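Local atomic coordinates of alpha-fucosidase GH29 (Fusarium graminearum, PDB entry 4PSR), a protein that hydrolyses alpha-linked L-fucose, probably releasing it from the carbohydrate of glycoproteins, as a family 29 glycoside hydrolase. Residues Y32-E46 with D303-V315. Sequence-based numbering, arbitrary orientation.
Sequences YWHWGAFTTAQYASE and DDAISASSWSYTV. With FUL (beta-L-fucopyranose), chain M.
Glu46 and Trp311 meet through a hydrogen bond: Trp311 N donates to Glu46 OE1 over 3.0 Å at 143°, approaching from above the carboxylate plane. A bend at the second torsion of Glu46 (chi2 -69°) brings its carboxylate alongside the Trp311 ring. While OE1 takes the Trp311 N-H, OE2 accepts from O3 of the fucose at 2.7 Å. Further along, Thr39 OG1 and Ser312 OG are hydrogen-bonded at 2.9 Å, and the same Thr39 oxygen accepts from Gly36 N. A single backbone hydrogen bond, Val315 N to Gln42 O at 3.0 Å, ties the outer end, while one water bridges His34 O and Tyr313 N.

Aromatic contacts form the inner half. Trp311 CB sits over the centre of the His34 ring, 3.7 Å from its centroid and 13° off the normal, a CH-pi contact; the two rings themselves are oblique. His34 NE2 hydrogen-bonds fucose O4 at 2.7 Å, near the imidazole plane, while ND1 binds Asn342, so both ring nitrogens are engaged and the ring's rotation is fixed. The indole face of Trp311 carries the sugar methyl C6, 3.6 Å from CZ2.

Each segment starts in the last residues of its TIM-barrel strand, 29-33 or 300-305, and runs into the loop past its C-terminal end; strand 337-343 lies between the two. Together they wall the fucose-binding site, which Asp226, Lys272 and His127, among others, complete from other parts of the barrel.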
ATOM      1  N   TYR A  32       4.362  -9.011  -0.921  1.00  8.96           N
ATOM      2  CA  TYR A  32       4.527  -9.512  -2.275  1.00  9.39           C
ATOM      3  C   TYR A  32       5.997  -9.538  -2.655  1.00  9.35           C
ATOM      4  O   TYR A  32       6.847  -9.153  -1.863  1.00  8.55           O
ATOM      5  CB  TYR A  32       3.654  -8.781  -3.322  1.00  9.72           C
ATOM      6  CG  TYR A  32       4.004  -7.368  -3.800  1.00 11.22           C
ATOM      7  CD1 TYR A  32       3.683  -6.996  -5.096  1.00 10.26           C
ATOM      8  CD2 TYR A  32       4.552  -6.416  -2.968  1.00 10.45           C
ATOM      9  CE1 TYR A  32       3.927  -5.739  -5.558  1.00 12.13           C
ATOM     10  CE2 TYR A  32       4.809  -5.129  -3.425  1.00 10.83           C
ATOM     11  CZ  TYR A  32       4.481  -4.796  -4.709  1.00 10.64           C
ATOM     12  OH  TYR A  32       4.721  -3.484  -5.132  1.00 11.89           O
ATOM     13  N   TRP A  33       6.294 -10.061  -3.838  1.00  9.62           N
ATOM     14  CA  TRP A  33       7.677 -10.261  -4.226  1.00  8.91           C
ATOM     15  C   TRP A  33       7.899 -10.022  -5.713  1.00  9.92           C
ATOM     16  O   TRP A  33       7.238 -10.611  -6.556  1.00 10.19           O
ATOM     17  CB  TRP A  33       8.190 -11.667  -3.813  1.00  9.48           C
ATOM     18  CG  TRP A  33       7.236 -12.788  -4.023  1.00  9.03           C
ATOM     19  CD1 TRP A  33       7.154 -13.627  -5.091  1.00  9.30           C
ATOM     20  CD2 TRP A  33       6.269 -13.247  -3.083  1.00  9.04           C
ATOM     21  NE1 TRP A  33       6.162 -14.572  -4.893  1.00 11.36           N
ATOM     22  CE2 TRP A  33       5.596 -14.340  -3.670  1.00 10.90           C
ATOM     23  CE3 TRP A  33       5.862 -12.801  -1.830  1.00  9.77           C
ATOM     24  CZ2 TRP A  33       4.565 -15.002  -3.023  1.00 10.56           C
ATOM     25  CZ3 TRP A  33       4.826 -13.469  -1.191  1.00 10.42           C
ATOM     26  CH2 TRP A  33       4.190 -14.544  -1.792  1.00 10.91           C
ATOM     27  N   HIS A  34       8.878  -9.170  -5.982  1.00 10.37           N
ATOM     28  CA  HIS A  34       9.371  -8.949  -7.336  1.00  9.99           C
ATOM     29  C   HIS A  34      10.438  -9.998  -7.644  1.00  9.05           C
ATOM     30  O   HIS A  34      11.627  -9.762  -7.449  1.00 11.27           O
ATOM     31  CB  HIS A  34       9.976  -7.543  -7.478  1.00 11.20           C
ATOM     32  CG  HIS A  34       8.974  -6.432  -7.593  1.00 10.49           C
ATOM     33  ND1 HIS A  34       8.109  -6.067  -6.581  1.00 10.47           N
ATOM     34  CD2 HIS A  34       8.738  -5.567  -8.611  1.00  9.79           C
ATOM     35  CE1 HIS A  34       7.375  -5.038  -6.983  1.00 13.79           C
ATOM     36  NE2 HIS A  34       7.744  -4.714  -8.206  1.00 12.46           N
ATOM     37  N   TRP A  35       9.995 -11.122  -8.182  1.00 10.59           N
ATOM     38  CA  TRP A  35      10.883 -12.226  -8.511  1.00  9.60           C
ATOM     39  C   TRP A  35      10.498 -12.737  -9.863  1.00  9.41           C
ATOM     40  O   TRP A  35       9.345 -13.085 -10.094  1.00 11.36           O
ATOM     41  CB  TRP A  35      10.738 -13.339  -7.478  1.00 10.92           C
ATOM     42  CG  TRP A  35      11.643 -14.522  -7.693  1.00  9.87           C
ATOM     43  CD1 TRP A  35      13.003 -14.533  -7.706  1.00 13.41           C
ATOM     44  CD2 TRP A  35      11.224 -15.860  -7.933  1.00 10.30           C
ATOM     45  NE1 TRP A  35      13.452 -15.806  -7.937  1.00 12.47           N
ATOM     46  CE2 TRP A  35      12.373 -16.640  -8.073  1.00 10.35           C
ATOM     47  CE3 TRP A  35       9.971 -16.470  -8.043  1.00 12.54           C
ATOM     48  CZ2 TRP A  35      12.321 -18.020  -8.296  1.00 12.40           C
ATOM     49  CZ3 TRP A  35       9.914 -17.846  -8.255  1.00 14.92           C
ATOM     50  CH2 TRP A  35      11.082 -18.599  -8.385  1.00 13.55           C
ATOM     51  N   GLY A  36      11.454 -12.781 -10.784  1.00 10.40           N
ATOM     52  CA  GLY A  36      11.157 -13.258 -12.126  1.00 10.96           C
ATOM     53  C   GLY A  36      12.387 -13.285 -13.018  1.00  9.42           C
ATOM     54  O   GLY A  36      13.489 -13.231 -12.526  1.00 10.35           O
ATOM     55  N   ALA A  37      12.169 -13.369 -14.325  1.00 12.07           N
ATOM     56  CA  ALA A  37      13.289 -13.389 -15.251  1.00 10.76           C
ATOM     57  C   ALA A  37      14.078 -12.082 -15.190  1.00 11.92           C
ATOM     58  O   ALA A  37      15.255 -12.068 -15.501  1.00 11.67           O
ATOM     59  CB  ALA A  37      12.821 -13.649 -16.672  1.00 12.48           C
ATOM     60  N   PHE A  38      13.443 -11.005 -14.741  1.00 11.92           N
ATOM     61  CA  PHE A  38      14.144  -9.728 -14.561  1.00 12.33           C
ATOM     62  C   PHE A  38      15.154  -9.803 -13.429  1.00 11.89           C
ATOM     63  O   PHE A  38      16.046  -8.955 -13.338  1.00 12.39           O
ATOM     64  CB  PHE A  38      13.160  -8.576 -14.312  1.00 11.86           C
ATOM     65  CG  PHE A  38      12.133  -8.863 -13.239  1.00 12.49           C
ATOM     66  CD1 PHE A  38      12.468  -8.785 -11.878  1.00 10.85           C
ATOM     67  CD2 PHE A  38      10.854  -9.250 -13.585  1.00 11.04           C
ATOM     68  CE1 PHE A  38      11.529  -9.100 -10.898  1.00 10.10           C
ATOM     69  CE2 PHE A  38       9.900  -9.552 -12.595  1.00 12.09           C
ATOM     70  CZ  PHE A  38      10.263  -9.489 -11.263  1.00 12.00           C
ATOM     71  N   THR A  39      15.056 -10.827 -12.574  1.00 10.80           N
ATOM     72  CA  THR A  39      15.997 -11.015 -11.487  1.00  9.55           C
ATOM     73  C   THR A  39      17.287 -11.735 -11.949  1.00 10.36           C
ATOM     74  O   THR A  39      18.288 -11.734 -11.234  1.00 11.29           O
ATOM     75  CB  THR A  39      15.344 -11.837 -10.331  1.00 11.51           C
ATOM     76  OG1 THR A  39      14.036 -11.311 -10.038  1.00 11.78           O
ATOM     77  CG2 THR A  39      16.200 -11.823  -9.079  1.00 11.79           C
ATOM     78  N   THR A  40      17.226 -12.399 -13.101  1.00 11.45           N
ATOM     79  CA  THR A  40      18.311 -13.288 -13.520  1.00 11.05           C
ATOM     80  C   THR A  40      19.697 -12.614 -13.490  1.00 12.61           C
ATOM     81  O   THR A  40      20.655 -13.187 -12.958  1.00 13.38           O
ATOM     82  CB  THR A  40      18.057 -13.880 -14.906  1.00 12.19           C
ATOM     83  OG1 THR A  40      16.704 -14.361 -15.006  1.00 14.13           O
ATOM     84  CG2 THR A  40      19.005 -15.040 -15.168  1.00 14.51           C
ATOM     85  N   ALA A  41      19.786 -11.386 -14.004  1.00 11.07           N
ATOM     86  CA  ALA A  41      21.078 -10.684 -14.027  1.00 13.19           C
ATOM     87  C   ALA A  41      21.571 -10.268 -12.639  1.00 11.55           C
ATOM     88  O   ALA A  41      22.763 -10.052 -12.418  1.00 12.89           O
ATOM     89  CB  ALA A  41      20.984  -9.489 -14.913  1.00 13.03           C
ATOM     90  N   GLN A  42      20.652 -10.177 -11.679  1.00 12.15           N
ATOM     91  CA  GLN A  42      20.975  -9.735 -10.323  1.00 11.10           C
ATOM     92  C   GLN A  42      21.829  -8.468 -10.347  1.00 10.69           C
ATOM     93  O   GLN A  42      22.783  -8.329  -9.589  1.00 12.90           O
ATOM     94  CB  GLN A  42      21.656 -10.853  -9.496  1.00 12.17           C
ATOM     95  CG  GLN A  42      20.734 -12.107  -9.379  1.00 11.47           C
ATOM     96  CD  GLN A  42      21.243 -13.210  -8.484  1.00 13.33           C
ATOM     97  OE1 GLN A  42      20.447 -13.886  -7.830  1.00 13.17           O
ATOM     98  NE2 GLN A  42      22.546 -13.386  -8.421  1.00 16.25           N
ATOM     99  N   TYR A  43      21.420  -7.525 -11.190  1.00 11.66           N
ATOM    100  CA  TYR A  43      22.178  -6.289 -11.397  1.00 13.29           C
ATOM    101  C   TYR A  43      21.267  -5.090 -11.567  1.00 11.76           C
ATOM    102  O   TYR A  43      20.285  -5.176 -12.287  1.00 12.09           O
ATOM    103  CB  TYR A  43      23.091  -6.412 -12.627  1.00 13.65           C
ATOM    104  CG  TYR A  43      24.099  -5.274 -12.730  1.00 12.14           C
ATOM    105  CD1 TYR A  43      25.272  -5.322 -11.982  1.00 16.53           C
ATOM    106  CD2 TYR A  43      23.850  -4.167 -13.520  1.00 14.84           C
ATOM    107  CE1 TYR A  43      26.192  -4.297 -12.039  1.00 15.73           C
ATOM    108  CE2 TYR A  43      24.766  -3.136 -13.587  1.00 16.10           C
ATOM    109  CZ  TYR A  43      25.916  -3.209 -12.834  1.00 14.92           C
ATOM    110  OH  TYR A  43      26.848  -2.170 -12.903  1.00 19.89           O
ATOM    111  N   ALA A  44      21.613  -4.003 -10.856  1.00 12.79           N
ATOM    112  CA  ALA A  44      20.962  -2.685 -10.925  1.00 12.30           C
ATOM    113  C   ALA A  44      19.551  -2.678 -10.285  1.00 11.00           C
ATOM    114  O   ALA A  44      19.374  -2.165  -9.193  1.00 12.81           O
ATOM    115  CB  ALA A  44      20.938  -2.162 -12.356  1.00 14.23           C
ATOM    116  N   SER A  45      18.566  -3.223 -10.988  1.00 11.45           N
ATOM    117  CA  SER A  45      17.195  -3.292 -10.509  1.00 12.71           C
ATOM    118  C   SER A  45      16.380  -4.188 -11.410  1.00 12.14           C
ATOM    119  O   SER A  45      16.870  -4.745 -12.394  1.00 12.38           O
ATOM    120  CB  SER A  45      16.545  -1.909 -10.481  1.00 14.38           C
ATOM    121  OG  SER A  45      16.323  -1.459 -11.798  1.00 15.47           O
ATOM    122  N   GLU A  46      15.110  -4.329 -11.044  1.00 11.52           N
ATOM    123  CA  GLU A  46      14.140  -5.011 -11.877  1.00 12.18           C
ATOM    124  C   GLU A  46      13.894  -4.331 -13.224  1.00 10.57           C
ATOM    125  O   GLU A  46      13.250  -4.923 -14.080  1.00 11.64           O
ATOM    126  CB  GLU A  46      12.814  -5.188 -11.112  1.00 13.08           C
ATOM    127  CG  GLU A  46      11.977  -3.920 -10.920  1.00 13.35           C
ATOM    128  CD  GLU A  46      12.537  -2.868  -9.978  1.00 11.88           C
ATOM    129  OE1 GLU A  46      13.413  -3.158  -9.141  1.00 13.13           O
ATOM    130  OE2 GLU A  46      12.065  -1.706 -10.089  1.00 15.69           O
ATOM    131  N   ASP A 303       2.956   0.755  -1.270  1.00 10.81           N
ATOM    132  CA  ASP A 303       3.931  -0.344  -1.300  1.00 10.65           C
ATOM    133  C   ASP A 303       5.268   0.092  -0.696  1.00 13.72           C
ATOM    134  O   ASP A 303       5.681   1.242  -0.860  1.00 17.15           O
ATOM    135  CB  ASP A 303       4.184  -0.830  -2.728  1.00 13.05           C
ATOM    136  CG  ASP A 303       2.932  -0.879  -3.534  1.00 10.99           C
ATOM    137  OD1 ASP A 303       2.014  -1.633  -3.161  1.00 11.54           O
ATOM    138  OD2 ASP A 303       2.853  -0.111  -4.534  1.00 12.55           O
ATOM    139  N   ASP A 304       5.957  -0.808  -0.006  1.00 13.68           N
ATOM    140  CA  ASP A 304       7.282  -0.522   0.518  1.00 13.01           C
ATOM    141  C   ASP A 304       8.162  -1.738   0.247  1.00 12.69           C
ATOM    142  O   ASP A 304       7.703  -2.696  -0.355  1.00 12.49           O
ATOM    143  CB  ASP A 304       7.236  -0.210   2.004  1.00 14.55           C
ATOM    144  CG  ASP A 304       8.215   0.891   2.388  1.00 22.21           C
ATOM    145  OD1 ASP A 304       9.405   0.817   1.987  1.00 20.08           O
ATOM    146  OD2 ASP A 304       7.787   1.835   3.076  1.00 20.99           O
ATOM    147  N   ALA A 305       9.419  -1.704   0.687  1.00 16.16           N
ATOM    148  CA  ALA A 305      10.349  -2.787   0.378  1.00 18.57           C
ATOM    149  C   ALA A 305      11.406  -2.887   1.456  1.00 24.04           C
ATOM    150  O   ALA A 305      11.776  -1.870   2.038  1.00 17.26           O
ATOM    151  CB  ALA A 305      10.980  -2.531  -0.982  1.00 19.07           C
ATOM    152  N   ILE A 306      11.859  -4.101   1.773  1.00 16.94           N
ATOM    153  CA  ILE A 306      12.954  -4.261   2.712  1.00 19.21           C
ATOM    154  C   ILE A 306      14.236  -3.663   2.075  1.00 14.08           C
ATOM    155  O   ILE A 306      15.094  -3.248   2.777  1.00 14.55           O
ATOM    156  CB  ILE A 306      13.129  -5.760   3.197  1.00 14.91           C
ATOM    157  CG1 ILE A 306      11.818  -6.284   3.800  1.00 16.99           C
ATOM    158  CG2 ILE A 306      14.247  -5.875   4.207  1.00 18.23           C
ATOM    159  CD1 ILE A 306      11.879  -7.761   4.179  1.00 18.64           C
ATOM    160  N   SER A 307      14.390  -3.968   0.814  0.61 11.70           N
ATOM    161  CA  SER A 307      15.571  -3.563   0.118  0.61 10.10           C
ATOM    162  C   SER A 307      15.710  -2.056   0.140  0.61 14.09           C
ATOM    163  O   SER A 307      14.736  -1.326   0.022  0.61 14.34           O
ATOM    164  CB  SER A 307      15.467  -4.040  -1.305  0.61 14.06           C
ATOM    165  OG  SER A 307      16.470  -3.429  -2.048  0.61 12.72           O
ATOM    166  N   ALA A 308      16.943  -1.629   0.374  0.61 13.53           N
ATOM    167  CA  ALA A 308      17.334  -0.239   0.351  0.61 17.18           C
ATOM    168  C   ALA A 308      17.959   0.055  -1.000  0.61 21.42           C
ATOM    169  O   ALA A 308      18.445   1.158  -1.240  0.61 19.36           O
ATOM    170  CB  ALA A 308      18.315   0.021   1.446  0.61 11.58           C
ATOM    171  N   SER A 309      17.931  -0.941  -1.885  0.61 14.76           N
ATOM    172  CA  SER A 309      18.443  -0.781  -3.224  0.61 18.52           C
ATOM    173  C   SER A 309      17.184  -0.718  -4.173  0.61 17.27           C
ATOM    174  O   SER A 309      16.421   0.219  -4.070  0.61 19.95           O
ATOM    175  CB  SER A 309      19.495  -1.886  -3.470  0.61 20.90           C
ATOM    176  OG  SER A 309      20.569  -1.827  -2.474  0.61 15.50           O
ATOM    177  N   SER A 310      17.024  -1.688  -5.075  1.00 23.92           N
ATOM    178  CA  SER A 310      15.881  -2.070  -5.940  1.00 15.44           C
ATOM    179  C   SER A 310      14.743  -2.968  -5.386  1.00 14.29           C
ATOM    180  O   SER A 310      14.830  -3.393  -4.244  1.00 16.71           O
ATOM    181  CB  SER A 310      16.560  -2.687  -7.169  1.00 26.49           C
ATOM    182  OG  SER A 310      16.172  -3.985  -7.501  1.00 16.33           O
ATOM    183  N   TRP A 311      13.688  -3.216  -6.160  1.00 12.89           N
ATOM    184  CA  TRP A 311      12.583  -4.122  -5.761  1.00 12.66           C
ATOM    185  C   TRP A 311      12.979  -5.598  -5.943  1.00 12.20           C
ATOM    186  O   TRP A 311      12.406  -6.489  -5.311  1.00 12.26           O
ATOM    187  CB  TRP A 311      11.265  -3.821  -6.519  1.00 14.36           C
ATOM    188  CG  TRP A 311      10.775  -2.430  -6.295  1.00 14.91           C
ATOM    189  CD1 TRP A 311      11.203  -1.314  -6.943  1.00 15.90           C
ATOM    190  CD2 TRP A 311       9.771  -1.992  -5.360  1.00 15.98           C
ATOM    191  NE1 TRP A 311      10.547  -0.217  -6.477  1.00 16.43           N
ATOM    192  CE2 TRP A 311       9.660  -0.601  -5.501  1.00 17.48           C
ATOM    193  CE3 TRP A 311       8.952  -2.644  -4.425  1.00 12.09           C
ATOM    194  CZ2 TRP A 311       8.775   0.158  -4.742  1.00 14.54           C
ATOM    195  CZ3 TRP A 311       8.060  -1.892  -3.679  1.00 11.83           C
ATOM    196  CH2 TRP A 311       7.989  -0.505  -3.830  1.00 14.19           C
ATOM    197  N   SER A 312      13.957  -5.861  -6.800  1.00 10.33           N
ATOM    198  CA  SER A 312      14.388  -7.225  -7.113  1.00 10.41           C
ATOM    199  C   SER A 312      15.838  -7.426  -6.637  1.00 12.07           C
ATOM    200  O   SER A 312      16.614  -6.492  -6.549  1.00 13.01           O
ATOM    201  CB  SER A 312      14.247  -7.421  -8.615  1.00 14.37           C
ATOM    202  OG  SER A 312      14.736  -8.670  -9.060  1.00 14.86           O
ATOM    203  N   TYR A 313      16.187  -8.657  -6.268  1.00 10.64           N
ATOM    204  CA  TYR A 313      17.498  -8.954  -5.727  1.00 11.19           C
ATOM    205  C   TYR A 313      18.612  -8.576  -6.680  1.00 11.07           C
ATOM    206  O   TYR A 313      18.579  -8.926  -7.842  1.00 11.50           O
ATOM    207  CB  TYR A 313      17.610 -10.461  -5.384  1.00 11.70           C
ATOM    208  CG  TYR A 313      18.955 -10.787  -4.799  1.00 11.37           C
ATOM    209  CD1 TYR A 313      19.184 -10.616  -3.438  1.00 12.87           C
ATOM    210  CD2 TYR A 313      20.008 -11.237  -5.588  1.00 12.34           C
ATOM    211  CE1 TYR A 313      20.429 -10.853  -2.883  1.00 13.83           C
ATOM    212  CE2 TYR A 313      21.254 -11.479  -5.021  1.00 13.99           C
ATOM    213  CZ  TYR A 313      21.425 -11.280  -3.663  1.00 13.17           C
ATOM    214  OH  TYR A 313      22.653 -11.513  -3.069  1.00 19.83           O
ATOM    215  N   THR A 314      19.628  -7.911  -6.136  1.00 11.27           N
ATOM    216  CA  THR A 314      20.851  -7.636  -6.886  1.00 12.39           C
ATOM    217  C   THR A 314      22.047  -7.975  -6.005  1.00 10.54           C
ATOM    218  O   THR A 314      21.993  -7.881  -4.774  1.00 11.93           O
ATOM    219  CB  THR A 314      20.908  -6.145  -7.319  1.00 11.37           C
ATOM    220  OG1 THR A 314      20.892  -5.290  -6.165  1.00 13.25           O
ATOM    221  CG2 THR A 314      19.732  -5.782  -8.216  1.00 12.64           C
ATOM    222  N   VAL A 315      23.160  -8.357  -6.629  1.00 13.76           N
ATOM    223  CA  VAL A 315      24.366  -8.611  -5.857  1.00 14.56           C
ATOM    224  C   VAL A 315      24.812  -7.327  -5.170  1.00 13.31           C
ATOM    225  O   VAL A 315      24.910  -6.294  -5.824  1.00 15.22           O
ATOM    226  CB  VAL A 315      25.480  -9.154  -6.749  1.00 14.30           C
ATOM    227  CG1 VAL A 315      26.769  -9.297  -5.953  1.00 18.94           C
ATOM    228  CG2 VAL A 315      25.074 -10.502  -7.313  1.00 15.41           C
TER
HETATM  229  C1  FUL M 622       6.973   0.914 -10.242  1.00 13.49           C
HETATM  230  C2  FUL M 622       7.689  -0.063 -11.152  1.00 16.14           C
HETATM  231  O2  FUL M 622       8.223   0.574 -12.324  1.00 13.61           O
HETATM  232  C3  FUL M 622       8.795  -0.665 -10.325  1.00 13.34           C
HETATM  233  O3  FUL M 622       9.554  -1.532 -11.139  1.00 12.57           O
HETATM  234  C4  FUL M 622       8.151  -1.401  -9.178  1.00 13.81           C
HETATM  235  O4  FUL M 622       7.375  -2.482  -9.686  1.00 13.00           O
HETATM  236  C5  FUL M 622       7.284  -0.433  -8.383  1.00 14.89           C
HETATM  237  C6  FUL M 622       6.533  -1.105  -7.253  1.00 15.82           C
HETATM  238  O5  FUL M 622       6.321   0.231  -9.197  1.00 13.26           O
HETATM  239  O1  FUL M 622       5.982   1.572 -10.988  1.00 15.10           O
HETATM  240  O   HOH W   1      13.969 -10.415  -6.080  1.00 12.94           O